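Local coordinates for amine oxidase (Emericella nidulans, PDB 3PGB), which oxidises primary amines as a copper- and topaquinone-dependent amine oxidase, at the interface of chains A and B. Residues are numbered along the deposited sequence; one frame, centred on the assembly and turned at random. Chains: chain A/B, Putative uncharacterized protein.

Contact 1: the interface of chains A and B. Residues chain A 732-734, 753; chain B 315, 319, 323-324.
The hydroxyl of A:Thr733 points away from its backbone N (chi1 -167°), as does the carboxylate of B:Asp323 (-163°), and hydroxyl and acid meet across the subunit boundary, the two side chains crossing at about a right angle. The hydroxyl OG1 of A:Thr733 donates to the syn lone pair of B:Asp323 OD2 at 2.6 Å. The same oxygen accepts a second bond, from the backbone N of A:Val734 at 3.1 Å, which arrives nearly along the C-O axis. Two donors from consecutive residues thus grip one carboxylate oxygen and should restrain the rotation of the acid. A little way off, the bent side chain of B:Gln315 brings its amide NE2 to the backbone O of A:Glu732 at 2.9 Å; the bond is fairly straight (160° at H), but the donor stands above the carbonyl plane. The isopropyl group of A:Val734 packs beside these polar links: its CG1 lies 3.7 Å from CG1 of B:Val319, while CG2 packs 3.9 Å from CA of B:Arg324. This mixed patch illustrates how the end of 3-10 helix 729-732 and the loop after it can be held in register by side chains of the partner, and it helps to fasten the two subunits together.

Contact 2: the interface of chains A and B. Residues chain A 531, 628, 697, 699; chain B 556, 575-576, 598.
A:Met531 and A:Val699 meet B:Val556 and B:Leu576 from backbones that are extended at A:Met531 (phi/psi -156/147°) and at the strand residues of chain B. The thioether of A:Met531 bends at its last torsion, and methyl CE meets CG1 of B:Val556 tip to tip at 3.4 Å. The side chains of A:Thr628 and B:Val556 cross at about a right angle, hydroxyl OG1 lying 3.8 Å from CG1 of the valine. The other branch of B:Val556, CG2, faces CG2 of A:Val699 at 3.8 Å as the two valines pass alongside each other, pointing opposite ways. A:Val699 also points at B:Leu576, its CG2 lying 3.7 Å from CD2 of the leucine. The valine methyl is therefore shared by two chain B residues, a common way of knitting apolar surfaces together. Beside this core a water joins the subunits. Water 1 lies 3.0 Å from the backbone N of A:Val699. The amide NE2 of B:Gln598 is 2.8 Å from water 1, which has a weak link to the backbone O of A:His697. The chain B residues come from strands 548-562, 570-580 and 597-603, whereas A:Val699 directly follows strand 686-698, whose last residue, A:His698, is a copper ligand.

Contact 3: the interface of chains A and B. Residues chain A 458, 465-467, 737, 739; chain B 416, 420, 773.
B:Leu416 reaches into a set of valines on chain A, and its side chain can be followed outward. CB lies 4.2 Å from CG2 of A:Val467, at the margin of the contact. Next, CG sits 3.6 Å from CG1 of A:Val465, a methyl placed anti to its backbone N (chi1 177°). At the tip the branches part: CD1 touches CG2 of A:Val467 at 3.3 Å and CG1 of A:Val737 at 3.7 Å, while CD2 turns to CG2 of A:Val739 at 3.8 Å. The leucine thus bridges strands 464-468 and 736-742. Close by, B:Tyr773 crosses A:Val465 at about a right angle, its phenol OH against valine CG2. A polar pair flanks the apolar patch. A:Arg458 holds B:Asp420 side-on in a salt bridge, in which NE donates to OD1 at 2.7 Å and NH2 to OD2 at 2.8 Å, with the two planes 32° apart. Both oxygens lie close to the guanidinium plane and are approached on their syn sides, though from somewhat out of the carboxylate plane. Such paired bonding restrains rotation of the acid, here reinforced from within chain B. The backbone N of B:Leu416 donates to the anti side of B:Asp420 OD2 at 2.8 Å, the oxygen that also accepts from A:Arg458 NH2.

Contact 1: the interface of chains A and B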
ATOM      1  N   GLU A 732      -1.242 -20.183  14.291  1.00 16.88           N
ATOM      2  CA  GLU A 732      -1.621 -21.580  14.142  1.00 17.09           C
ATOM      3  C   GLU A 732      -0.884 -22.258  12.994  1.00 16.83           C
ATOM      4  O   GLU A 732      -0.957 -23.476  12.845  1.00 16.91           O
ATOM      5  CB  GLU A 732      -3.138 -21.713  13.996  1.00 17.51           C
ATOM      6  CG  GLU A 732      -3.697 -21.374  12.627  1.00 18.72           C
ATOM      7  CD  GLU A 732      -5.212 -21.185  12.637  1.00 20.42           C
ATOM      8  OE1 GLU A 732      -5.789 -20.826  13.693  1.00 21.22           O
ATOM      9  OE2 GLU A 732      -5.827 -21.397  11.575  1.00 21.25           O
ATOM     10  N   THR A 733      -0.146 -21.483  12.204  1.00 16.63           N
ATOM     11  CA  THR A 733       0.659 -22.052  11.123  1.00 16.27           C
ATOM     12  C   THR A 733       1.900 -22.799  11.638  1.00 16.25           C
ATOM     13  O   THR A 733       2.534 -22.391  12.622  1.00 15.55           O
ATOM     14  CB  THR A 733       1.094 -20.975  10.103  1.00 16.26           C
ATOM     15  OG1 THR A 733       1.606 -21.613   8.927  1.00 16.71           O
ATOM     16  CG2 THR A 733       2.151 -20.046  10.688  1.00 15.60           C
ATOM     17  N   VAL A 734       2.223 -23.902  10.960  1.00 16.28           N
ATOM     18  CA  VAL A 734       3.475 -24.631  11.182  1.00 16.29           C
ATOM     19  C   VAL A 734       4.666 -23.929  10.512  1.00 16.45           C
ATOM     20  O   VAL A 734       5.820 -24.146  10.893  1.00 16.59           O
ATOM     21  CB  VAL A 734       3.397 -26.106  10.670  1.00 16.38           C
ATOM     22  CG1 VAL A 734       2.343 -26.904  11.454  1.00 15.83           C
ATOM     23  CG2 VAL A 734       3.117 -26.163   9.173  1.00 15.92           C
ATOM     24  N   GLY A 753       6.868 -28.681  12.921  1.00 23.74           N
ATOM     25  CA  GLY A 753       6.192 -29.681  12.099  1.00 24.14           C
ATOM     26  C   GLY A 753       5.979 -29.309  10.641  1.00 24.39           C
ATOM     27  O   GLY A 753       5.174 -29.942   9.953  1.00 24.38           O
TER
ATOM     28  N   GLN B 315       3.882 -21.760  17.941  1.00 20.12           N
ATOM     29  CA  GLN B 315       2.693 -22.217  17.226  1.00 19.85           C
ATOM     30  C   GLN B 315       1.583 -22.569  18.214  1.00 19.69           C
ATOM     31  O   GLN B 315       1.838 -23.200  19.233  1.00 19.92           O
ATOM     32  CB  GLN B 315       3.025 -23.435  16.360  1.00 19.80           C
ATOM     33  CG  GLN B 315       1.910 -23.868  15.404  1.00 19.50           C
ATOM     34  CD  GLN B 315       0.775 -24.604  16.095  1.00 19.05           C
ATOM     35  OE1 GLN B 315       0.974 -25.267  17.112  1.00 18.59           O
ATOM     36  NE2 GLN B 315      -0.424 -24.487  15.541  1.00 18.88           N
ATOM     37  N   VAL B 319      -3.856 -26.573  13.342  1.00 18.98           N
ATOM     38  CA  VAL B 319      -3.087 -26.470  12.118  1.00 18.89           C
ATOM     39  C   VAL B 319      -4.066 -26.622  10.955  1.00 18.85           C
ATOM     40  O   VAL B 319      -4.828 -27.583  10.926  1.00 18.89           O
ATOM     41  CB  VAL B 319      -1.999 -27.550  12.019  1.00 18.84           C
ATOM     42  CG1 VAL B 319      -1.207 -27.370  10.738  1.00 18.42           C
ATOM     43  CG2 VAL B 319      -1.080 -27.496  13.238  1.00 19.07           C
ATOM     44  N   ASP B 323      -1.284 -27.345   5.536  1.00 18.25           N
ATOM     45  CA  ASP B 323      -0.264 -26.351   5.884  1.00 18.52           C
ATOM     46  C   ASP B 323       1.107 -26.977   6.129  1.00 18.97           C
ATOM     47  O   ASP B 323       2.120 -26.287   6.026  1.00 19.09           O
ATOM     48  CB  ASP B 323      -0.689 -25.500   7.089  1.00 18.55           C
ATOM     49  CG  ASP B 323       0.123 -24.209   7.217  1.00 18.56           C
ATOM     50  OD1 ASP B 323       0.349 -23.529   6.193  1.00 19.47           O
ATOM     51  OD2 ASP B 323       0.536 -23.870   8.340  1.00 18.21           O
ATOM     52  N   ARG B 324       1.146 -28.275   6.434  1.00 19.47           N
ATOM     53  CA  ARG B 324       2.417 -28.970   6.627  1.00 20.15           C
ATOM     54  C   ARG B 324       3.180 -29.190   5.323  1.00 20.14           C
ATOM     55  O   ARG B 324       4.372 -29.485   5.356  1.00 20.31           O
ATOM     56  CB  ARG B 324       2.224 -30.306   7.358  1.00 20.55           C
ATOM     57  CG  ARG B 324       1.769 -30.150   8.811  1.00 22.16           C
ATOM     58  CD  ARG B 324       1.237 -31.457   9.390  1.00 24.83           C
ATOM     59  NE  ARG B 324       0.430 -31.239  10.595  1.00 26.81           N
ATOM     60  CZ  ARG B 324       0.925 -31.041  11.820  1.00 28.82           C
ATOM     61  NH1 ARG B 324       2.242 -31.023  12.031  1.00 29.31           N
ATOM     62  NH2 ARG B 324       0.095 -30.849  12.847  1.00 29.42           N
TER

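Contact 2: the interface of chains A and B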
ATOM      1  N   MET A 531      -6.237  14.320 -17.804  1.00 14.64           N
ATOM      2  CA  MET A 531      -6.471  13.991 -16.404  1.00 14.64           C
ATOM      3  C   MET A 531      -7.771  13.226 -16.257  1.00 14.50           C
ATOM      4  O   MET A 531      -8.704  13.443 -17.020  1.00 14.47           O
ATOM      5  CB  MET A 531      -6.499  15.256 -15.539  1.00 14.87           C
ATOM      6  CG  MET A 531      -7.565  16.276 -15.907  1.00 15.40           C
ATOM      7  SD  MET A 531      -7.441  17.800 -14.946  1.00 16.99           S
ATOM      8  CE  MET A 531      -7.700  17.173 -13.279  1.00 16.53           C
ATOM      9  N   THR A 628     -13.533  13.595  -7.812  1.00 18.29           N
ATOM     10  CA  THR A 628     -13.201  14.983  -7.487  1.00 18.09           C
ATOM     11  C   THR A 628     -14.358  15.900  -7.841  1.00 18.14           C
ATOM     12  O   THR A 628     -14.752  16.754  -7.043  1.00 18.08           O
ATOM     13  CB  THR A 628     -11.965  15.461  -8.283  1.00 18.22           C
ATOM     14  OG1 THR A 628     -10.841  14.622  -7.991  1.00 17.85           O
ATOM     15  CG2 THR A 628     -11.616  16.919  -7.960  1.00 18.01           C
ATOM     16  N   HIS A 697      -6.458   9.468  -8.567  1.00 17.23           N
ATOM     17  CA  HIS A 697      -6.406  10.680  -9.366  1.00 16.74           C
ATOM     18  C   HIS A 697      -5.223  10.509 -10.303  1.00 16.70           C
ATOM     19  O   HIS A 697      -4.081  10.402  -9.851  1.00 16.81           O
ATOM     20  CB  HIS A 697      -6.207  11.925  -8.499  1.00 16.62           C
ATOM     21  CG  HIS A 697      -7.245  12.098  -7.437  1.00 16.09           C
ATOM     22  ND1 HIS A 697      -8.550  12.443  -7.716  1.00 14.47           N
ATOM     23  CD2 HIS A 697      -7.165  11.985  -6.090  1.00 15.91           C
ATOM     24  CE1 HIS A 697      -9.230  12.526  -6.586  1.00 14.61           C
ATOM     25  NE2 HIS A 697      -8.413  12.258  -5.586  1.00 15.35           N
ATOM     26  N   VAL A 699      -3.156  12.011 -13.396  1.00 15.41           N
ATOM     27  CA  VAL A 699      -2.713  13.031 -14.331  1.00 14.94           C
ATOM     28  C   VAL A 699      -1.489  12.474 -15.056  1.00 14.43           C
ATOM     29  O   VAL A 699      -0.363  12.679 -14.611  1.00 14.42           O
ATOM     30  CB  VAL A 699      -2.354  14.347 -13.606  1.00 15.08           C
ATOM     31  CG1 VAL A 699      -2.015  15.438 -14.621  1.00 15.11           C
ATOM     32  CG2 VAL A 699      -3.502  14.787 -12.709  1.00 14.83           C
TER
ATOM     33  N   VAL B 556      -5.509  18.327  -7.977  1.00 16.93           N
ATOM     34  CA  VAL B 556      -6.699  18.092  -8.788  1.00 17.08           C
ATOM     35  C   VAL B 556      -7.874  18.624  -7.986  1.00 17.28           C
ATOM     36  O   VAL B 556      -8.150  18.126  -6.898  1.00 17.68           O
ATOM     37  CB  VAL B 556      -6.891  16.592  -9.108  1.00 17.01           C
ATOM     38  CG1 VAL B 556      -8.125  16.379  -9.956  1.00 16.46           C
ATOM     39  CG2 VAL B 556      -5.667  16.046  -9.820  1.00 16.47           C
ATOM     40  N   GLN B 575      -9.895  20.505 -12.582  1.00 21.16           N
ATOM     41  CA  GLN B 575      -8.787  21.267 -13.135  1.00 21.39           C
ATOM     42  C   GLN B 575      -7.513  20.965 -12.354  1.00 21.46           C
ATOM     43  O   GLN B 575      -7.573  20.475 -11.221  1.00 21.47           O
ATOM     44  CB  GLN B 575      -9.133  22.749 -13.009  1.00 21.61           C
ATOM     45  CG  GLN B 575      -8.227  23.716 -13.721  1.00 22.43           C
ATOM     46  CD  GLN B 575      -8.600  25.159 -13.423  1.00 23.01           C
ATOM     47  OE1 GLN B 575      -7.798  25.915 -12.866  1.00 23.43           O
ATOM     48  NE2 GLN B 575      -9.824  25.545 -13.786  1.00 22.62           N
ATOM     49  N   LEU B 576      -6.362  21.245 -12.962  1.00 21.39           N
ATOM     50  CA  LEU B 576      -5.098  21.198 -12.239  1.00 21.26           C
ATOM     51  C   LEU B 576      -4.883  22.541 -11.566  1.00 21.26           C
ATOM     52  O   LEU B 576      -5.121  23.583 -12.173  1.00 21.30           O
ATOM     53  CB  LEU B 576      -3.918  20.915 -13.176  1.00 21.21           C
ATOM     54  CG  LEU B 576      -3.700  19.494 -13.691  1.00 20.68           C
ATOM     55  CD1 LEU B 576      -2.367  19.412 -14.423  1.00 19.51           C
ATOM     56  CD2 LEU B 576      -3.746  18.482 -12.554  1.00 20.50           C
ATOM     57  N   GLN B 598      -0.806  16.404  -5.402  1.00 18.82           N
ATOM     58  CA  GLN B 598       0.441  15.685  -5.631  1.00 18.75           C
ATOM     59  C   GLN B 598       1.604  16.606  -5.277  1.00 18.54           C
ATOM     60  O   GLN B 598       1.538  17.812  -5.514  1.00 18.22           O
ATOM     61  CB  GLN B 598       0.555  15.225  -7.089  1.00 18.92           C
ATOM     62  CG  GLN B 598      -0.506  14.219  -7.523  1.00 18.97           C
ATOM     63  CD  GLN B 598      -0.274  13.687  -8.932  1.00 19.11           C
ATOM     64  OE1 GLN B 598       0.699  14.046  -9.592  1.00 18.33           O
ATOM     65  NE2 GLN B 598      -1.172  12.819  -9.391  1.00 19.20           N
TER
HETATM   66  O   HOH W   1      -1.124  10.942 -11.446  1.00 22.29           O

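Contact 3: the interface of chains A and B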
ATOM      1  N   ARG A 458       7.499 -11.429  13.655  1.00 14.28           N
ATOM      2  CA  ARG A 458       8.798 -11.794  14.196  1.00 14.33           C
ATOM      3  C   ARG A 458       8.990 -11.188  15.555  1.00 14.42           C
ATOM      4  O   ARG A 458       8.284 -10.251  15.919  1.00 14.21           O
ATOM      5  CB  ARG A 458       9.921 -11.296  13.292  1.00 14.38           C
ATOM      6  CG  ARG A 458      10.183  -9.808  13.405  1.00 14.27           C
ATOM      7  CD  ARG A 458      11.231  -9.311  12.409  1.00 14.49           C
ATOM      8  NE  ARG A 458      12.337 -10.249  12.233  1.00 14.66           N
ATOM      9  CZ  ARG A 458      13.278 -10.500  13.139  1.00 14.48           C
ATOM     10  NH1 ARG A 458      13.273  -9.897  14.330  1.00 15.77           N
ATOM     11  NH2 ARG A 458      14.228 -11.375  12.858  1.00 13.33           N
ATOM     12  N   VAL A 465      15.491 -15.908  18.458  1.00 20.30           N
ATOM     13  CA  VAL A 465      14.755 -15.201  17.419  1.00 19.89           C
ATOM     14  C   VAL A 465      13.646 -16.101  16.901  1.00 19.54           C
ATOM     15  O   VAL A 465      13.813 -17.315  16.816  1.00 19.47           O
ATOM     16  CB  VAL A 465      15.683 -14.792  16.266  1.00 19.85           C
ATOM     17  CG1 VAL A 465      14.895 -14.115  15.146  1.00 19.69           C
ATOM     18  CG2 VAL A 465      16.779 -13.874  16.784  1.00 19.98           C
ATOM     19  N   SER A 466      12.506 -15.510  16.573  1.00 19.26           N
ATOM     20  CA  SER A 466      11.414 -16.267  15.984  1.00 19.15           C
ATOM     21  C   SER A 466      10.796 -15.488  14.838  1.00 18.92           C
ATOM     22  O   SER A 466      10.774 -14.253  14.864  1.00 18.84           O
ATOM     23  CB  SER A 466      10.359 -16.599  17.039  1.00 19.11           C
ATOM     24  OG  SER A 466       9.618 -15.451  17.387  1.00 19.52           O
ATOM     25  N   VAL A 467      10.310 -16.219  13.833  1.00 18.45           N
ATOM     26  CA  VAL A 467       9.681 -15.618  12.655  1.00 18.17           C
ATOM     27  C   VAL A 467       8.587 -16.518  12.073  1.00 17.77           C
ATOM     28  O   VAL A 467       8.704 -17.745  12.113  1.00 17.65           O
ATOM     29  CB  VAL A 467      10.713 -15.334  11.546  1.00 18.18           C
ATOM     30  CG1 VAL A 467      10.058 -14.577  10.395  1.00 18.13           C
ATOM     31  CG2 VAL A 467      11.893 -14.551  12.093  1.00 18.01           C
ATOM     32  N   VAL A 737       9.336 -20.456  12.729  1.00 19.32           N
ATOM     33  CA  VAL A 737      10.561 -21.015  13.286  1.00 19.86           C
ATOM     34  C   VAL A 737      11.017 -20.244  14.523  1.00 20.29           C
ATOM     35  O   VAL A 737      10.689 -19.069  14.676  1.00 20.18           O
ATOM     36  CB  VAL A 737      11.685 -21.012  12.225  1.00 19.77           C
ATOM     37  CG1 VAL A 737      12.182 -19.601  11.972  1.00 19.79           C
ATOM     38  CG2 VAL A 737      12.812 -21.901  12.655  1.00 20.16           C
ATOM     39  N   VAL A 739      14.775 -19.894  16.575  1.00 22.54           N
ATOM     40  CA  VAL A 739      16.177 -20.218  16.824  1.00 22.95           C
ATOM     41  C   VAL A 739      16.610 -19.683  18.181  1.00 23.53           C
ATOM     42  O   VAL A 739      16.541 -18.479  18.419  1.00 23.37           O
ATOM     43  CB  VAL A 739      17.101 -19.602  15.763  1.00 23.00           C
ATOM     44  CG1 VAL A 739      18.522 -20.136  15.945  1.00 22.79           C
ATOM     45  CG2 VAL A 739      16.581 -19.883  14.356  1.00 22.56           C
TER
ATOM     46  N   LEU B 416      17.026 -14.007  10.127  1.00 19.28           N
ATOM     47  CA  LEU B 416      16.796 -15.423   9.861  1.00 19.10           C
ATOM     48  C   LEU B 416      16.676 -15.595   8.357  1.00 19.00           C
ATOM     49  O   LEU B 416      15.744 -15.081   7.736  1.00 18.83           O
ATOM     50  CB  LEU B 416      15.537 -15.935  10.560  1.00 19.21           C
ATOM     51  CG  LEU B 416      15.547 -15.936  12.093  1.00 19.56           C
ATOM     52  CD1 LEU B 416      14.350 -16.711  12.616  1.00 19.80           C
ATOM     53  CD2 LEU B 416      16.836 -16.531  12.660  1.00 20.39           C
ATOM     54  N   ASP B 420      13.222 -13.686   7.139  1.00 18.07           N
ATOM     55  CA  ASP B 420      13.309 -12.228   7.096  1.00 17.84           C
ATOM     56  C   ASP B 420      13.544 -11.729   5.673  1.00 17.94           C
ATOM     57  O   ASP B 420      13.039 -10.677   5.300  1.00 17.84           O
ATOM     58  CB  ASP B 420      14.429 -11.729   8.012  1.00 17.84           C
ATOM     59  CG  ASP B 420      14.045 -11.775   9.482  1.00 17.42           C
ATOM     60  OD1 ASP B 420      12.930 -11.326   9.820  1.00 17.07           O
ATOM     61  OD2 ASP B 420      14.858 -12.249  10.300  1.00 15.78           O
ATOM     62  N   TYR B 773      23.291 -19.886  12.843  1.00 30.63           N
ATOM     63  CA  TYR B 773      23.050 -18.589  13.468  1.00 30.94           C
ATOM     64  C   TYR B 773      24.030 -18.439  14.626  1.00 31.60           C
ATOM     65  O   TYR B 773      24.090 -19.304  15.507  1.00 31.73           O
ATOM     66  CB  TYR B 773      21.602 -18.483  13.974  1.00 30.68           C
ATOM     67  CG  TYR B 773      21.153 -17.071  14.302  1.00 29.77           C
ATOM     68  CD1 TYR B 773      21.318 -16.539  15.577  1.00 28.49           C
ATOM     69  CD2 TYR B 773      20.549 -16.272  13.331  1.00 28.88           C
ATOM     70  CE1 TYR B 773      20.900 -15.246  15.874  1.00 27.74           C
ATOM     71  CE2 TYR B 773      20.130 -14.982  13.621  1.00 27.67           C
ATOM     72  CZ  TYR B 773      20.309 -14.476  14.888  1.00 27.30           C
ATOM     73  OH  TYR B 773      19.895 -13.195  15.164  1.00 27.08           O
TER

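Contact 1 and contact 3 are neighbours, their C-alpha centres about 16 Å apart, whereas contact 2 lies about 48 Å from contact 1 and 45 Å from contact 3. No residue is common to the three, but the chain A segment of contact 1 leads, one residue beyond A:Val734, into strand 736-742, which supplies valines to contact 3. The centre of contact 2 is about 18 Å from A:Asp403, the predicted catalytic base of chain A, against 42 and 45 Å for the other centres. Since the two-fold repeats each contact with the chains exchanged, the subunits are joined at widely separated places, in keeping with the dimer usual in this family.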